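Local atomic coordinates of Two-component insecticidal protein 16 kDa unit (Alcaligenes faecalis, PDB entry 5V3S), a protein that probably acts as the 16 kDa component of a two-protein insecticidal toxin, of the aegerolysin family, that kills corn rootworm. Residues E21-V26 with E66-I71; V123-G128 with I138-V143. One frame throughout, in Å; residues are numbered along the deposited sequence.

Contact 1. Residues E21-V26 with E66-I71; sequences EITIFV and EDSYTI
Ile-22 and Ile-71 grip each other by both backbone bonds of an antiparallel hydrogen-bonded pair, Ile-22 N to Ile-71 O at 2.8 Å being the shorter. Ile-24 and Tyr-69 form the next such pair, in which the bond from Ile-24 N to Tyr-69 O (2.9 Å) is nearly straight at 175°. Between these pairs, the hydroxyls of Thr-23 and Thr-70 meet, with OG1 to OG1 at 2.8 Å. In both threonines OG1 lies beside the backbone N, anti to the carbonyl carbon (chi1 -65° and -62°), and this turns the two hydroxyls toward one another. The methyl CG2 of Thr-23 continues along the same face to the CB of Ser-68.

Farther on, Val-26 bonds through its N to Asp-67 O and through its O to Glu-66 N (2.8 Å). One residue thus faces two, and Glu-66 has positive phi, the pattern of a G1 beta bulge. Phe-25 sits beside this irregularity: Asp-67 O lies 3.6 Å above one face of its ring, offset toward the rim, while the ring atom CZ comes within 3.4 Å of Glu-66 O.

On the other side of the sheet, Ile-22 and Ile-71 point the same way side by side, Ile-22 CG2 touching Ile-71 CB at 3.8 Å. Ile-24 CD1 approaches Ile-71 CD1 more loosely, at 4.3 Å. Phe-87 of strand 83-91, in the second sheet, packs on all three isoleucines, and Ile-63 on Ile-24 and Tyr-69.

The isoleucines are therefore turned into the interior between two sheets, with Tyr-69 on their face, whereas the outer face carries Ser-68, Phe-25 and the partly exposed threonines, whose hydroxyls are joined by a hydrogen bond.

Contact 2. Residues V123-G128 with I138-V143; sequences VIKKGG and IFITVV
The ring of Phe-139 meets the side chain of Lys-126 obliquely, with Lys-126 CG 4.3 Å from Phe-139 CD2, and Phe-25 of strand 19-27 touches the phenylalanine as well. Backbone bonds in both directions join these two residues, Lys-126 N to Phe-139 O being 2.9 Å long. Ile-124 and Thr-141 make the second hydrogen-bonded pair on this face, and the OG1 of Thr-141 lies 3.7 Å from Ile-124 CB.

Across the sheet the contacts are aliphatic. Val-123 and Val-142 stand side by side, pointing the same way, with CG2 of Val-123 at 3.9 Å from CG1 of Val-142; the other branch, Val-123 CG1, reaches Ile-140 CG2 at 3.8 Å. Lys-125 joins them through its stem. With CG anti to the backbone N (chi1 179°), it lays that carbon on Ile-138 CG2 at 3.7 Å. Bends at chi3 and chi4 carry the ammonium onward to the turn that follows the strand, where NZ donates in plane to a lone pair of Gly-127 O (3.1 Å). Asp-111 completes the hold on NZ with a salt bridge. Gly-128, at positive phi, passes close by this ammonium, and its N and CA rest against Ile-138 CG1.

Phe-97 and Tyr-99 of strand 94-103 cover this inner face from the opposing sheet. The two segments are the paired arms of a beta hairpin closing one side of the aegerolysin beta-sandwich, with 121-126 as the outermost strand of its sheet.

How the contacts relate
Contacts 1 and 2 are neighbours in one mixed sheet, their centres about 9 Å apart. Four of its strands lie consecutively, in the order 68-74, 19-27, 136-144, 121-126; the two central ones, 19-27 and 136-144, run parallel, whereas each contact is itself an antiparallel pair. Probable hydrogen bonds from Ile-138 N to Glu-21 O and from Ile-140 N to Thr-23 O stitch the pair together, and Ile-22 CD1 packs against both isoleucines. Along the chain contact 1 closes before contact 2 opens, and the C-terminal hairpin thus comes back to the N-terminal strand. Together they form a continuous four-strand part of one layer, backed by the second, antiparallel sheet.

Contact 1. Residues E21-V26 with E66-I71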
ATOM      1  N   GLU A  21      -3.860   2.905  -6.063  1.00 14.85           N
ATOM      2  CA  GLU A  21      -2.484   3.341  -5.943  1.00 14.95           C
ATOM      3  C   GLU A  21      -2.314   3.818  -4.517  1.00 14.96           C
ATOM      4  O   GLU A  21      -3.124   4.586  -4.060  1.00 16.42           O
ATOM      5  CB  GLU A  21      -2.053   4.457  -6.929  1.00 17.94           C
ATOM      6  CG  GLU A  21      -1.953   3.961  -8.355  1.00 20.35           C
ATOM      7  CD  GLU A  21      -1.163   4.818  -9.300  1.00 22.83           C
ATOM      8  OE1 GLU A  21      -0.575   5.838  -8.831  1.00 18.90           O
ATOM      9  OE2 GLU A  21      -1.145   4.414 -10.512  1.00 21.79           O
ATOM     10  N   ILE A  22      -1.289   3.303  -3.837  1.00 13.28           N
ATOM     11  CA  ILE A  22      -1.066   3.599  -2.420  1.00 13.02           C
ATOM     12  C   ILE A  22       0.305   4.301  -2.285  1.00 10.73           C
ATOM     13  O   ILE A  22       1.298   3.804  -2.740  1.00  9.98           O
ATOM     14  CB  ILE A  22      -1.306   2.406  -1.487  1.00 13.89           C
ATOM     15  CG1 ILE A  22      -1.216   2.810  -0.055  1.00 14.15           C
ATOM     16  CG2 ILE A  22      -0.357   1.284  -1.709  1.00 12.86           C
ATOM     17  CD1 ILE A  22      -1.976   1.907   0.863  1.00 16.69           C
ATOM     18  N   THR A  23       0.310   5.456  -1.651  1.00 11.06           N
ATOM     19  CA  THR A  23       1.552   6.211  -1.536  1.00 11.24           C
ATOM     20  C   THR A  23       1.854   6.210  -0.033  1.00 10.92           C
ATOM     21  O   THR A  23       0.969   6.554   0.747  1.00  8.75           O
ATOM     22  CB  THR A  23       1.397   7.629  -2.138  1.00 11.92           C
ATOM     23  OG1 THR A  23       1.172   7.520  -3.515  1.00 14.00           O
ATOM     24  CG2 THR A  23       2.640   8.398  -1.944  1.00 13.47           C
ATOM     25  N   ILE A  24       3.105   5.860   0.349  1.00 11.01           N
ATOM     26  CA  ILE A  24       3.579   5.864   1.753  1.00 11.03           C
ATOM     27  C   ILE A  24       4.644   6.925   1.868  1.00 10.78           C
ATOM     28  O   ILE A  24       5.630   6.886   1.088  1.00 11.60           O
ATOM     29  CB  ILE A  24       4.159   4.476   2.113  1.00 12.73           C
ATOM     30  CG1 ILE A  24       3.131   3.403   1.812  1.00 13.50           C
ATOM     31  CG2 ILE A  24       4.626   4.372   3.573  1.00 11.61           C
ATOM     32  CD1 ILE A  24       3.348   2.692   0.509  1.00 17.02           C
ATOM     33  N   PHE A  25       4.386   7.924   2.725  1.00 10.80           N
ATOM     34  CA  PHE A  25       5.316   9.065   2.885  1.00 11.60           C
ATOM     35  C   PHE A  25       5.768   8.940   4.296  1.00  9.96           C
ATOM     36  O   PHE A  25       4.931   8.770   5.193  1.00 10.48           O
ATOM     37  CB  PHE A  25       4.575  10.435   2.737  1.00 13.12           C
ATOM     38  CG  PHE A  25       5.476  11.610   2.785  1.00 14.94           C
ATOM     39  CD1 PHE A  25       6.081  12.067   1.652  1.00 19.85           C
ATOM     40  CD2 PHE A  25       5.803  12.202   4.007  1.00 21.24           C
ATOM     41  CE1 PHE A  25       6.922  13.170   1.685  1.00 21.59           C
ATOM     42  CE2 PHE A  25       6.707  13.296   4.057  1.00 21.01           C
ATOM     43  CZ  PHE A  25       7.263  13.740   2.890  1.00 21.28           C
ATOM     44  N   VAL A  26       7.062   9.151   4.558  1.00  9.51           N
ATOM     45  CA  VAL A  26       7.628   8.829   5.876  1.00  9.93           C
ATOM     46  C   VAL A  26       8.470   9.974   6.365  1.00  9.98           C
ATOM     47  O   VAL A  26       9.006  10.688   5.539  1.00  9.24           O
ATOM     48  CB  VAL A  26       8.492   7.555   5.878  1.00 10.82           C
ATOM     49  CG1 VAL A  26       7.694   6.393   5.243  1.00 11.21           C
ATOM     50  CG2 VAL A  26       9.757   7.746   5.095  1.00  9.81           C
ATOM     51  N   GLU A  66      11.481  11.806   4.687  1.00 13.19           N
ATOM     52  CA  GLU A  66      10.829  12.908   3.932  1.00 13.70           C
ATOM     53  C   GLU A  66      10.609  12.601   2.459  1.00 14.32           C
ATOM     54  O   GLU A  66      10.442  13.529   1.696  1.00 14.62           O
ATOM     55  CB  GLU A  66      11.504  14.274   4.106  1.00 14.45           C
ATOM     56  CG  GLU A  66      11.640  14.715   5.587  1.00 13.58           C
ATOM     57  CD  GLU A  66      12.482  15.987   5.753  1.00 16.59           C
ATOM     58  OE1 GLU A  66      13.004  16.591   4.793  1.00 16.44           O
ATOM     59  OE2 GLU A  66      12.629  16.350   6.899  1.00 19.63           O
ATOM     60  N   ASP A  67      10.667  11.303   2.085  1.00 13.22           N
ATOM     61  CA  ASP A  67      10.294  10.829   0.767  1.00 13.35           C
ATOM     62  C   ASP A  67       9.066   9.939   0.805  1.00 11.34           C
ATOM     63  O   ASP A  67       8.622   9.489   1.821  1.00  8.83           O
ATOM     64  CB  ASP A  67      11.400   9.957   0.178  1.00 16.88           C
ATOM     65  CG  ASP A  67      12.633  10.733  -0.277  1.00 22.59           C
ATOM     66  OD1 ASP A  67      12.635  12.003  -0.360  1.00 26.06           O
ATOM     67  OD2 ASP A  67      13.648  10.049  -0.593  1.00 29.37           O
ATOM     68  N   SER A  68       8.508   9.704  -0.378  1.00 13.99           N
ATOM     69  CA  SER A  68       7.437   8.712  -0.439  1.00 14.59           C
ATOM     70  C   SER A  68       7.786   7.619  -1.479  1.00 12.63           C
ATOM     71  O   SER A  68       8.702   7.732  -2.304  1.00 12.04           O
ATOM     72  CB  SER A  68       6.127   9.351  -0.827  1.00 16.09           C
ATOM     73  OG  SER A  68       6.163   9.913  -2.163  1.00 16.53           O
ATOM     74  N   TYR A  69       6.965   6.600  -1.469  1.00 11.72           N
ATOM     75  CA  TYR A  69       7.058   5.530  -2.521  1.00 11.57           C
ATOM     76  C   TYR A  69       5.626   5.063  -2.766  1.00 11.05           C
ATOM     77  O   TYR A  69       4.840   5.077  -1.819  1.00 10.92           O
ATOM     78  CB  TYR A  69       7.839   4.391  -1.945  1.00 12.71           C
ATOM     79  CG  TYR A  69       7.864   3.148  -2.788  1.00 13.49           C
ATOM     80  CD1 TYR A  69       8.610   3.080  -3.990  1.00 16.62           C
ATOM     81  CD2 TYR A  69       7.201   1.979  -2.354  1.00 14.14           C
ATOM     82  CE1 TYR A  69       8.695   1.856  -4.733  1.00 15.38           C
ATOM     83  CE2 TYR A  69       7.324   0.768  -3.084  1.00 14.46           C
ATOM     84  CZ  TYR A  69       8.015   0.732  -4.274  1.00 16.26           C
ATOM     85  OH  TYR A  69       8.067  -0.450  -5.000  1.00 15.01           O
ATOM     86  N   THR A  70       5.313   4.719  -4.030  1.00 11.43           N
ATOM     87  CA  THR A  70       3.961   4.323  -4.390  1.00 11.68           C
ATOM     88  C   THR A  70       3.992   2.919  -4.906  1.00 10.92           C
ATOM     89  O   THR A  70       4.887   2.546  -5.736  1.00 11.42           O
ATOM     90  CB  THR A  70       3.440   5.294  -5.473  1.00 13.27           C
ATOM     91  OG1 THR A  70       3.414   6.617  -4.914  1.00 15.43           O
ATOM     92  CG2 THR A  70       2.092   4.903  -5.945  1.00 12.36           C
ATOM     93  N   ILE A  71       2.992   2.182  -4.464  1.00 10.95           N
ATOM     94  CA  ILE A  71       2.695   0.825  -4.925  1.00 11.51           C
ATOM     95  C   ILE A  71       1.373   0.966  -5.755  1.00 11.13           C
ATOM     96  O   ILE A  71       0.412   1.651  -5.359  1.00 12.37           O
ATOM     97  CB  ILE A  71       2.548  -0.104  -3.738  1.00 11.58           C
ATOM     98  CG1 ILE A  71       3.872  -0.352  -3.062  1.00 10.63           C
ATOM     99  CG2 ILE A  71       1.892  -1.413  -4.099  1.00 10.64           C
ATOM    100  CD1 ILE A  71       3.807  -0.929  -1.675  1.00 12.27           C
TER

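Contact 2. Residues V123-G128 with I138-V143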
ATOM      1  N   VAL A 123       0.752   6.723  12.517  1.00 13.71           N
ATOM      2  CA  VAL A 123       0.459   6.196  11.217  1.00 13.56           C
ATOM      3  C   VAL A 123      -0.972   6.530  10.835  1.00 12.07           C
ATOM      4  O   VAL A 123      -1.881   6.105  11.538  1.00 11.62           O
ATOM      5  CB  VAL A 123       0.679   4.698  11.194  1.00 13.48           C
ATOM      6  CG1 VAL A 123       0.423   4.149   9.835  1.00 14.37           C
ATOM      7  CG2 VAL A 123       2.086   4.330  11.494  1.00 14.22           C
ATOM      8  N   ILE A 124      -1.147   7.254   9.748  1.00 11.24           N
ATOM      9  CA  ILE A 124      -2.485   7.758   9.274  1.00 12.90           C
ATOM     10  C   ILE A 124      -2.781   7.420   7.808  1.00 12.26           C
ATOM     11  O   ILE A 124      -1.978   7.788   6.925  1.00 11.26           O
ATOM     12  CB  ILE A 124      -2.677   9.248   9.497  1.00 12.80           C
ATOM     13  CG1 ILE A 124      -2.440   9.687  10.966  1.00 15.11           C
ATOM     14  CG2 ILE A 124      -4.125   9.632   9.027  1.00 13.71           C
ATOM     15  CD1 ILE A 124      -3.531   9.333  11.932  1.00 18.21           C
ATOM     16  N   LYS A 125      -3.949   6.753   7.571  1.00 12.31           N
ATOM     17  CA  LYS A 125      -4.397   6.527   6.197  1.00 13.53           C
ATOM     18  C   LYS A 125      -5.576   7.472   5.746  1.00 13.75           C
ATOM     19  O   LYS A 125      -6.503   7.747   6.528  1.00 15.80           O
ATOM     20  CB  LYS A 125      -4.803   5.078   6.076  1.00 16.02           C
ATOM     21  CG  LYS A 125      -5.310   4.677   4.702  1.00 18.06           C
ATOM     22  CD  LYS A 125      -5.593   3.183   4.663  1.00 18.06           C
ATOM     23  CE  LYS A 125      -6.854   2.874   5.484  1.00 22.92           C
ATOM     24  NZ  LYS A 125      -8.170   2.979   4.770  1.00 22.35           N
ATOM     25  N   LYS A 126      -5.502   7.937   4.512  1.00 14.60           N
ATOM     26  CA  LYS A 126      -6.545   8.724   3.851  1.00 14.97           C
ATOM     27  C   LYS A 126      -6.895   7.951   2.604  1.00 15.88           C
ATOM     28  O   LYS A 126      -6.042   7.319   1.977  1.00 14.84           O
ATOM     29  CB  LYS A 126      -6.063  10.137   3.487  1.00 16.71           C
ATOM     30  CG  LYS A 126      -5.516  10.991   4.669  1.00 18.70           C
ATOM     31  CD  LYS A 126      -6.568  11.815   5.451  1.00 19.23           C
ATOM     32  CE  LYS A 126      -6.015  12.299   6.832  1.00 19.75           C
ATOM     33  NZ  LYS A 126      -7.145  12.508   7.793  1.00 22.59           N
ATOM     34  N   GLY A 127      -8.193   7.954   2.218  1.00 18.21           N
ATOM     35  CA  GLY A 127      -8.658   7.056   1.154  1.00 17.05           C
ATOM     36  C   GLY A 127      -8.769   5.637   1.666  1.00 21.44           C
ATOM     37  O   GLY A 127      -8.522   5.329   2.855  1.00 23.66           O
ATOM     38  N   GLY A 128      -9.147   4.702   0.807  1.00 25.44           N
ATOM     39  CA  GLY A 128      -9.189   3.293   1.220  1.00 25.85           C
ATOM     40  C   GLY A 128     -10.531   3.008   1.885  1.00 32.00           C
ATOM     41  O   GLY A 128     -11.437   3.826   1.808  1.00 35.68           O
ATOM     42  N   ILE A 138      -4.780   6.029  -2.332  1.00 12.35           N
ATOM     43  CA  ILE A 138      -4.757   5.873  -0.877  1.00 11.94           C
ATOM     44  C   ILE A 138      -3.380   6.441  -0.476  1.00 12.69           C
ATOM     45  O   ILE A 138      -2.415   6.239  -1.206  1.00 10.24           O
ATOM     46  CB  ILE A 138      -4.762   4.341  -0.456  1.00 13.50           C
ATOM     47  CG1 ILE A 138      -5.981   3.568  -1.073  1.00 14.85           C
ATOM     48  CG2 ILE A 138      -4.703   4.152   1.040  1.00 13.46           C
ATOM     49  CD1 ILE A 138      -5.768   2.086  -1.348  1.00 15.53           C
ATOM     50  N   PHE A 139      -3.319   7.042   0.698  1.00 13.34           N
ATOM     51  CA  PHE A 139      -2.176   7.786   1.222  1.00 14.05           C
ATOM     52  C   PHE A 139      -1.983   7.318   2.637  1.00 12.03           C
ATOM     53  O   PHE A 139      -2.885   7.355   3.425  1.00 11.45           O
ATOM     54  CB  PHE A 139      -2.552   9.278   1.195  1.00 17.92           C
ATOM     55  CG  PHE A 139      -1.505  10.265   1.669  1.00 22.36           C
ATOM     56  CD1 PHE A 139      -0.169  10.168   1.336  1.00 26.74           C
ATOM     57  CD2 PHE A 139      -1.925  11.421   2.338  1.00 23.88           C
ATOM     58  CE1 PHE A 139       0.746  11.154   1.713  1.00 24.62           C
ATOM     59  CE2 PHE A 139      -1.026  12.401   2.727  1.00 25.83           C
ATOM     60  CZ  PHE A 139       0.308  12.292   2.380  1.00 24.51           C
ATOM     61  N   ILE A 140      -0.758   6.861   2.975  1.00 11.09           N
ATOM     62  CA  ILE A 140      -0.387   6.574   4.383  1.00 10.68           C
ATOM     63  C   ILE A 140       0.859   7.427   4.731  1.00 10.99           C
ATOM     64  O   ILE A 140       1.757   7.420   3.986  1.00 11.82           O
ATOM     65  CB  ILE A 140      -0.099   5.093   4.609  1.00 11.97           C
ATOM     66  CG1 ILE A 140      -1.322   4.248   4.166  1.00 13.44           C
ATOM     67  CG2 ILE A 140       0.303   4.847   6.081  1.00 12.95           C
ATOM     68  CD1 ILE A 140      -1.111   2.766   4.371  1.00 15.62           C
ATOM     69  N   THR A 141       0.786   8.169   5.805  1.00 10.59           N
ATOM     70  CA  THR A 141       1.857   8.888   6.425  1.00 12.16           C
ATOM     71  C   THR A 141       2.315   8.095   7.640  1.00 11.06           C
ATOM     72  O   THR A 141       1.545   7.489   8.439  1.00 11.06           O
ATOM     73  CB  THR A 141       1.500  10.383   6.726  1.00 12.96           C
ATOM     74  OG1 THR A 141       0.283  10.442   7.549  1.00 11.73           O
ATOM     75  CG2 THR A 141       1.223  11.179   5.397  1.00 14.66           C
ATOM     76  N   VAL A 142       3.640   8.131   7.822  1.00 10.16           N
ATOM     77  CA  VAL A 142       4.224   7.484   8.891  1.00  9.85           C
ATOM     78  C   VAL A 142       5.268   8.472   9.496  1.00  9.08           C
ATOM     79  O   VAL A 142       6.099   8.926   8.799  1.00  8.71           O
ATOM     80  CB  VAL A 142       4.885   6.205   8.452  1.00 11.26           C
ATOM     81  CG1 VAL A 142       5.384   5.538   9.694  1.00 12.22           C
ATOM     82  CG2 VAL A 142       3.907   5.250   7.683  1.00 11.36           C
ATOM     83  N   VAL A 143       5.113   8.788  10.750  1.00 11.98           N
ATOM     84  CA  VAL A 143       6.005   9.704  11.461  1.00 10.91           C
ATOM     85  C   VAL A 143       6.547   8.960  12.643  1.00 11.97           C
ATOM     86  O   VAL A 143       5.794   8.563  13.521  1.00 14.22           O
ATOM     87  CB  VAL A 143       5.273  10.994  11.950  1.00 11.60           C
ATOM     88  CG1 VAL A 143       6.247  11.883  12.740  1.00 13.01           C
ATOM     89  CG2 VAL A 143       4.713  11.751  10.771  1.00 12.40           C
TER